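Local coordinates for walker-Type ATPase (PDB 2QEN), which is of unknown cellular function but binds ADP with magnesium in a Walker-type nucleotide site and is thought to be an ATPase, at residues 14-17 with 18-21; 224-227 with 228-231. The protein carries 1 engineered substitution. All blocks are in the same frame, centred on the assembly; numbering follows the deposited sequence.

Interaction 1 of 2, residues 14-17 with 18-21; sequences IFDR and EEES. Engineered in segment 18-21: Ser21 (natural residue Phe). With ADP (adenosine-5'-diphosphate), chain C.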
ATOM      1  N   ILE A  14     -16.241  -2.674   4.105  1.00 33.39           N
ATOM      2  CA  ILE A  14     -15.555  -2.068   2.960  1.00 32.80           C
ATOM      3  C   ILE A  14     -16.605  -1.597   1.955  1.00 31.67           C
ATOM      4  O   ILE A  14     -17.410  -2.404   1.489  1.00 30.86           O
ATOM      5  CB  ILE A  14     -14.559  -3.108   2.293  1.00 33.27           C
ATOM      6  CG1 ILE A  14     -13.314  -3.330   3.177  1.00 33.41           C
ATOM      7  CG2 ILE A  14     -14.155  -2.711   0.862  1.00 33.80           C
ATOM      8  CD1 ILE A  14     -12.609  -2.052   3.578  1.00 33.89           C
ATOM      9  N   PHE A  15     -16.605  -0.295   1.643  1.00 30.23           N
ATOM     10  CA  PHE A  15     -17.457   0.245   0.580  1.00 29.37           C
ATOM     11  C   PHE A  15     -16.956  -0.219  -0.788  1.00 29.38           C
ATOM     12  O   PHE A  15     -15.760  -0.150  -1.074  1.00 28.87           O
ATOM     13  CB  PHE A  15     -17.520   1.779   0.629  1.00 28.86           C
ATOM     14  CG  PHE A  15     -18.588   2.381  -0.263  1.00 28.08           C
ATOM     15  CD1 PHE A  15     -19.904   2.485   0.180  1.00 26.75           C
ATOM     16  CD2 PHE A  15     -18.273   2.851  -1.546  1.00 26.69           C
ATOM     17  CE1 PHE A  15     -20.900   3.033  -0.640  1.00 26.48           C
ATOM     18  CE2 PHE A  15     -19.258   3.413  -2.370  1.00 26.99           C
ATOM     19  CZ  PHE A  15     -20.577   3.499  -1.914  1.00 26.61           C
ATOM     20  N   ASP A  16     -17.897  -0.663  -1.621  1.00 29.89           N
ATOM     21  CA  ASP A  16     -17.646  -1.290  -2.934  1.00 30.39           C
ATOM     22  C   ASP A  16     -16.467  -2.256  -3.016  1.00 30.21           C
ATOM     23  O   ASP A  16     -16.427  -3.253  -2.289  1.00 30.21           O
ATOM     24  CB  ASP A  16     -17.577  -0.269  -4.068  1.00 30.45           C
ATOM     25  CG  ASP A  16     -18.393  -0.717  -5.303  1.00 33.20           C
ATOM     26  OD1 ASP A  16     -18.314  -1.924  -5.687  1.00 32.53           O
ATOM     27  OD2 ASP A  16     -19.130   0.139  -5.871  1.00 34.99           O
ATOM     28  N   ARG A  17     -15.527  -1.948  -3.913  1.00 30.14           N
ATOM     29  CA  ARG A  17     -14.353  -2.803  -4.204  1.00 29.57           C
ATOM     30  C   ARG A  17     -14.694  -4.234  -4.636  1.00 29.31           C
ATOM     31  O   ARG A  17     -13.898  -5.158  -4.465  1.00 28.78           O
ATOM     32  CB  ARG A  17     -13.348  -2.800  -3.040  1.00 29.47           C
ATOM     33  CG  ARG A  17     -12.713  -1.439  -2.711  1.00 29.39           C
ATOM     34  CD  ARG A  17     -12.007  -0.787  -3.905  1.00 28.92           C
ATOM     35  NE  ARG A  17     -11.178   0.365  -3.523  1.00 28.21           N
ATOM     36  CZ  ARG A  17     -10.811   1.332  -4.359  1.00 28.89           C
ATOM     37  NH1 ARG A  17     -11.207   1.298  -5.629  1.00 30.23           N
ATOM     38  NH2 ARG A  17     -10.049   2.340  -3.934  1.00 28.51           N
ATOM     39  N   GLU A  18     -15.874  -4.403  -5.219  1.00 29.51           N
ATOM     40  CA  GLU A  18     -16.346  -5.727  -5.634  1.00 29.93           C
ATOM     41  C   GLU A  18     -15.650  -6.239  -6.904  1.00 29.60           C
ATOM     42  O   GLU A  18     -15.400  -7.435  -7.040  1.00 29.45           O
ATOM     43  CB  GLU A  18     -17.873  -5.736  -5.762  1.00 30.05           C
ATOM     44  CG  GLU A  18     -18.565  -5.855  -4.402  1.00 32.27           C
ATOM     45  CD  GLU A  18     -19.775  -4.961  -4.268  1.00 36.37           C
ATOM     46  OE1 GLU A  18     -20.655  -5.023  -5.155  1.00 38.26           O
ATOM     47  OE2 GLU A  18     -19.846  -4.187  -3.276  1.00 37.81           O
ATOM     48  N   GLU A  19     -15.337  -5.320  -7.813  1.00 29.48           N
ATOM     49  CA  GLU A  19     -14.545  -5.612  -9.009  1.00 29.37           C
ATOM     50  C   GLU A  19     -13.115  -5.999  -8.605  1.00 28.52           C
ATOM     51  O   GLU A  19     -12.568  -6.978  -9.095  1.00 27.95           O
ATOM     52  CB  GLU A  19     -14.497  -4.395  -9.949  1.00 29.57           C
ATOM     53  CG  GLU A  19     -15.792  -3.535 -10.045  1.00 33.23           C
ATOM     54  CD  GLU A  19     -16.065  -2.638  -8.812  1.00 35.62           C
ATOM     55  OE1 GLU A  19     -15.117  -2.102  -8.192  1.00 35.25           O
ATOM     56  OE2 GLU A  19     -17.256  -2.462  -8.472  1.00 38.48           O
ATOM     57  N   GLU A  20     -12.532  -5.214  -7.699  1.00 27.91           N
ATOM     58  CA  GLU A  20     -11.164  -5.408  -7.216  1.00 27.53           C
ATOM     59  C   GLU A  20     -10.980  -6.736  -6.471  1.00 27.32           C
ATOM     60  O   GLU A  20      -9.958  -7.417  -6.628  1.00 26.89           O
ATOM     61  CB  GLU A  20     -10.740  -4.237  -6.324  1.00 27.00           C
ATOM     62  CG  GLU A  20     -10.513  -2.926  -7.056  1.00 27.58           C
ATOM     63  CD  GLU A  20     -11.792  -2.105  -7.291  1.00 29.54           C
ATOM     64  OE1 GLU A  20     -12.913  -2.593  -6.997  1.00 28.02           O
ATOM     65  OE2 GLU A  20     -11.671  -0.956  -7.774  1.00 29.31           O
ATOM     66  N   SER A  21     -11.972  -7.087  -5.661  1.00 27.49           N
ATOM     67  CA  SER A  21     -11.954  -8.342  -4.910  1.00 28.41           C
ATOM     68  C   SER A  21     -12.017  -9.570  -5.843  1.00 27.65           C
ATOM     69  O   SER A  21     -11.241 -10.513  -5.685  1.00 27.99           O
ATOM     70  CB  SER A  21     -13.091  -8.349  -3.881  1.00 28.78           C
ATOM     71  OG  SER A  21     -13.110  -9.567  -3.158  1.00 32.23           O
TER
HETATM   72  PB  ADP C 999      -3.368   1.770   1.528  1.00 25.32           P
HETATM   73  O1B ADP C 999      -3.771   1.661   0.078  1.00 26.10           O
HETATM   74  O2B ADP C 999      -3.049   0.421   2.134  1.00 25.79           O
HETATM   75  O3B ADP C 999      -2.320   2.805   1.842  1.00 26.33           O
HETATM   76  PA  ADP C 999      -5.590   1.708   3.478  1.00 26.61           P
HETATM   77  O1A ADP C 999      -6.202   0.374   3.139  1.00 25.17           O
HETATM   78  O2A ADP C 999      -4.857   1.894   4.770  1.00 22.84           O
HETATM   79  O3A ADP C 999      -4.708   2.305   2.240  1.00 26.10           O
HETATM   80  O5' ADP C 999      -6.823   2.753   3.403  1.00 26.65           O
HETATM   81  C5' ADP C 999      -6.768   4.070   3.958  1.00 25.42           C
HETATM   82  C4' ADP C 999      -8.003   4.263   4.848  1.00 26.73           C
HETATM   83  O4' ADP C 999      -9.162   4.552   4.044  1.00 25.55           O
HETATM   84  C3' ADP C 999      -8.414   3.040   5.666  1.00 26.32           C
HETATM   85  O3' ADP C 999      -7.838   3.030   6.967  1.00 27.79           O
HETATM   86  C2' ADP C 999      -9.893   3.205   5.820  1.00 26.33           C
HETATM   87  O2' ADP C 999     -10.062   4.298   6.718  1.00 25.75           O
HETATM   88  C1' ADP C 999     -10.300   3.821   4.515  1.00 24.43           C
HETATM   89  N9  ADP C 999     -10.744   2.923   3.426  1.00 24.15           N
HETATM   90  C8  ADP C 999      -9.966   2.481   2.421  1.00 23.37           C
HETATM   91  N7  ADP C 999     -10.678   1.747   1.534  1.00 23.56           N
HETATM   92  C5  ADP C 999     -11.949   1.711   1.975  1.00 23.88           C
HETATM   93  C6  ADP C 999     -13.220   1.109   1.522  1.00 23.98           C
HETATM   94  N6  ADP C 999     -13.278   0.379   0.385  1.00 23.88           N
HETATM   95  N1  ADP C 999     -14.326   1.318   2.280  1.00 23.78           N
HETATM   96  C2  ADP C 999     -14.281   2.027   3.414  1.00 23.87           C
HETATM   97  N3  ADP C 999     -13.167   2.625   3.877  1.00 24.64           N
HETATM   98  C4  ADP C 999     -11.989   2.500   3.220  1.00 24.21           C

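Interaction 2 of 2, residues 224-227 with 228-231; sequences PENE and IEEA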
ATOM      1  N   PRO A 224     -26.467  18.374   3.042  1.00 34.43           N
ATOM      2  CA  PRO A 224     -26.912  18.951   1.767  1.00 33.79           C
ATOM      3  C   PRO A 224     -26.051  18.466   0.599  1.00 33.31           C
ATOM      4  O   PRO A 224     -24.844  18.230   0.765  1.00 32.87           O
ATOM      5  CB  PRO A 224     -26.738  20.461   1.977  1.00 33.96           C
ATOM      6  CG  PRO A 224     -26.781  20.644   3.471  1.00 33.89           C
ATOM      7  CD  PRO A 224     -26.174  19.410   4.052  1.00 33.82           C
ATOM      8  N   GLU A 225     -26.693  18.314  -0.560  1.00 32.92           N
ATOM      9  CA  GLU A 225     -26.081  17.773  -1.771  1.00 32.15           C
ATOM     10  C   GLU A 225     -24.808  18.506  -2.180  1.00 31.54           C
ATOM     11  O   GLU A 225     -23.797  17.869  -2.481  1.00 31.07           O
ATOM     12  CB  GLU A 225     -27.081  17.815  -2.929  1.00 32.33           C
ATOM     13  CG  GLU A 225     -26.593  17.054  -4.144  1.00 33.11           C
ATOM     14  CD  GLU A 225     -27.505  17.180  -5.345  1.00 34.89           C
ATOM     15  OE1 GLU A 225     -28.550  17.861  -5.252  1.00 34.92           O
ATOM     16  OE2 GLU A 225     -27.167  16.584  -6.390  1.00 35.66           O
ATOM     17  N   ASN A 226     -24.868  19.840  -2.178  1.00 30.56           N
ATOM     18  CA  ASN A 226     -23.736  20.684  -2.562  1.00 30.47           C
ATOM     19  C   ASN A 226     -22.490  20.581  -1.656  1.00 29.85           C
ATOM     20  O   ASN A 226     -21.378  20.825  -2.118  1.00 28.70           O
ATOM     21  CB  ASN A 226     -24.182  22.150  -2.719  1.00 30.69           C
ATOM     22  CG  ASN A 226     -24.773  22.451  -4.112  1.00 33.14           C
ATOM     23  OD1 ASN A 226     -24.606  21.677  -5.070  1.00 34.94           O
ATOM     24  ND2 ASN A 226     -25.461  23.587  -4.226  1.00 32.02           N
ATOM     25  N   GLU A 227     -22.682  20.223  -0.383  1.00 29.73           N
ATOM     26  CA  GLU A 227     -21.571  20.039   0.548  1.00 30.48           C
ATOM     27  C   GLU A 227     -20.823  18.729   0.274  1.00 30.79           C
ATOM     28  O   GLU A 227     -19.594  18.663   0.387  1.00 30.95           O
ATOM     29  CB  GLU A 227     -22.048  20.071   2.013  1.00 29.90           C
ATOM     30  CG  GLU A 227     -22.577  21.443   2.494  1.00 31.45           C
ATOM     31  CD  GLU A 227     -23.027  21.415   3.956  1.00 31.87           C
ATOM     32  OE1 GLU A 227     -22.497  20.590   4.744  1.00 32.70           O
ATOM     33  OE2 GLU A 227     -23.920  22.215   4.321  1.00 35.20           O
ATOM     34  N   ILE A 228     -21.565  17.682  -0.065  1.00 31.34           N
ATOM     35  CA  ILE A 228     -20.947  16.424  -0.492  1.00 31.66           C
ATOM     36  C   ILE A 228     -20.206  16.596  -1.834  1.00 32.14           C
ATOM     37  O   ILE A 228     -19.077  16.123  -1.985  1.00 32.36           O
ATOM     38  CB  ILE A 228     -21.973  15.241  -0.484  1.00 31.93           C
ATOM     39  CG1 ILE A 228     -22.193  14.770   0.972  1.00 31.20           C
ATOM     40  CG2 ILE A 228     -21.504  14.069  -1.394  1.00 31.02           C
ATOM     41  CD1 ILE A 228     -23.484  14.027   1.205  1.00 30.97           C
ATOM     42  N   GLU A 229     -20.820  17.299  -2.784  1.00 32.21           N
ATOM     43  CA  GLU A 229     -20.149  17.623  -4.051  1.00 33.04           C
ATOM     44  C   GLU A 229     -18.857  18.402  -3.831  1.00 33.05           C
ATOM     45  O   GLU A 229     -17.824  18.066  -4.407  1.00 32.22           O
ATOM     46  CB  GLU A 229     -21.078  18.398  -4.990  1.00 33.42           C
ATOM     47  CG  GLU A 229     -22.375  17.676  -5.270  1.00 36.15           C
ATOM     48  CD  GLU A 229     -22.963  18.016  -6.618  1.00 40.72           C
ATOM     49  OE1 GLU A 229     -23.483  19.151  -6.777  1.00 41.86           O
ATOM     50  OE2 GLU A 229     -22.917  17.128  -7.508  1.00 41.33           O
ATOM     51  N   GLU A 230     -18.915  19.434  -2.984  1.00 33.34           N
ATOM     52  CA  GLU A 230     -17.728  20.227  -2.648  1.00 34.25           C
ATOM     53  C   GLU A 230     -16.627  19.390  -1.960  1.00 33.55           C
ATOM     54  O   GLU A 230     -15.446  19.566  -2.234  1.00 33.77           O
ATOM     55  CB  GLU A 230     -18.116  21.446  -1.797  1.00 35.05           C
ATOM     56  CG  GLU A 230     -17.079  22.564  -1.766  1.00 38.46           C
ATOM     57  CD  GLU A 230     -17.210  23.545  -2.922  1.00 41.69           C
ATOM     58  OE1 GLU A 230     -18.173  24.358  -2.953  1.00 41.97           O
ATOM     59  OE2 GLU A 230     -16.326  23.509  -3.804  1.00 45.35           O
ATOM     60  N   ALA A 231     -17.004  18.477  -1.071  1.00 33.29           N
ATOM     61  CA  ALA A 231     -16.011  17.610  -0.419  1.00 32.77           C
ATOM     62  C   ALA A 231     -15.293  16.701  -1.437  1.00 32.84           C
ATOM     63  O   ALA A 231     -14.090  16.494  -1.349  1.00 32.74           O
ATOM     64  CB  ALA A 231     -16.655  16.790   0.678  1.00 32.45           C
TER
HETATM   65  O   HOH W   1     -26.647  18.766  -8.049  1.00 61.60           O
HETATM   66  O   HOH W   2     -21.102  24.224  -2.191  1.00 44.54           O

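Interaction 1 of 2, residues 14-17 with 18-21
Arg17 lies across Glu20 one helical turn away, its CD resting 3.6 Å from the carboxylate carbon CD of Glu20 and its NH1 reaching OE2 of the same residue. That salt bridge, 3.1 Å between Arg17 NH1 and Glu20 OE2, is also a weak hydrogen bond, bent to 134° at the hydrogen. OE2 sits at the guanidinium edge, yet the two flat groups are turned 69° against each other, so a single nitrogen makes the contact instead of a two-pronged pair. Bends at chi2 in both chains fold them back into reach. The buried guanidinium is also held by bonds from NH2 to Val42 O and from NH1 to Lys201 O.

Arg17 occupies the N-cap position of helix 18-30, and its carbonyl O takes the first helical bond, from Ser21 N at 3.0 Å; Ser21 is an engineered residue, phenylalanine in nature. Outside this turn Asp16 OD1 comes within 3.0 Å of Glu19 OE2, two acceptors with their carboxylate planes steeply inclined. Glu18 OE2 is a third acidic oxygen nearby, a crowding of negative charge that probably raises the proton affinity of this cluster, though the helix N-terminus would partly offset it.

On the nucleotide side, Phe15 reads the adenine with its backbone: its N donates to ADP N1 at 2.9 Å and its O accepts from ADP N6 at 2.9 Å. Ile14 lays CD1 on the six-membered ring near C6 and N1, while its CG2 meets the exocyclic N6. The ring of Phe15 meets Phe211 of helix 205-217 edge-to-face. Here is the adenine end of an ATPase-type site, where ADP is also bonded by the backbone N of Gly43, Lys44 and Ser45, consistent with a Walker A P-loop.

Interaction 2 of 2, residues 224-227 with 228-231
Residues 224-227 run straight into 228-231 as the first two turns of helix 225-235, with Pro224 at the N-cap. The opening bond, Ile228 N to Pro224 O, is weak at 3.4 Å, and the same carbonyl also receives Glu227 N. Beyond it the ladder is regular: Glu229 N to Glu225 O, Glu230 N to Asn226 O and Ala231 N to Glu227 O are each 3.0 Å. Of these the Glu225 bond is the straightest, 168° at the hydrogen.

Among the side chains, Glu229 leans back over the preceding turn. With its CG anti to its own carbonyl carbon (chi1 -56°), it brings that CG to 3.1 Å from Glu225 O. The carboxylates of Glu225 and Glu229 come close, 4.4 Å between Glu225 OE2 and Glu229 OE2, and a water donates weakly to Glu225 OE2 and Glu229 OE1. A second water joins Asn226 O, weakly, to Glu230 OE1.

Glu227 points elsewhere: its extended chain carries OE1 to the hydroxyl of Tyr249. The buried edge of the helix belongs to Ile228, which packs on Val209, Lys213 and Phe216 of helix 205-217, and to Ala231, which touches Leu212 of that helix and Phe255 of helix 255-280.

Four glutamates within six residues make the helix start strongly acidic. The negative charge probably suits the positive end of the helix dipole, at least for the glutamates of the first turn, and water, together with a long and weak ion pair from Glu229 to Lys205, probably eases the repulsion between Glu225 and Glu229.

Both contacts are helix beginnings rich in acidic residues, but they serve different places. Interaction 1 opens helix 18-30 beside the nucleotide, about 24 Å centre to centre from interaction 2, which opens helix 225-235 farther from the middle of the chain. Although interaction 1 is largely at the surface, its buried arginine is tied into the loops around the site, and two of its carboxylates crowd each other without a hydrogen bond. In interaction 2 water links some of the acids, while Ile228 and Ala231 are buried. Helix 205-217 lies between the two: Phe15 of interaction 1 and Ile228 of interaction 2 both pack on it, although their segments do not touch.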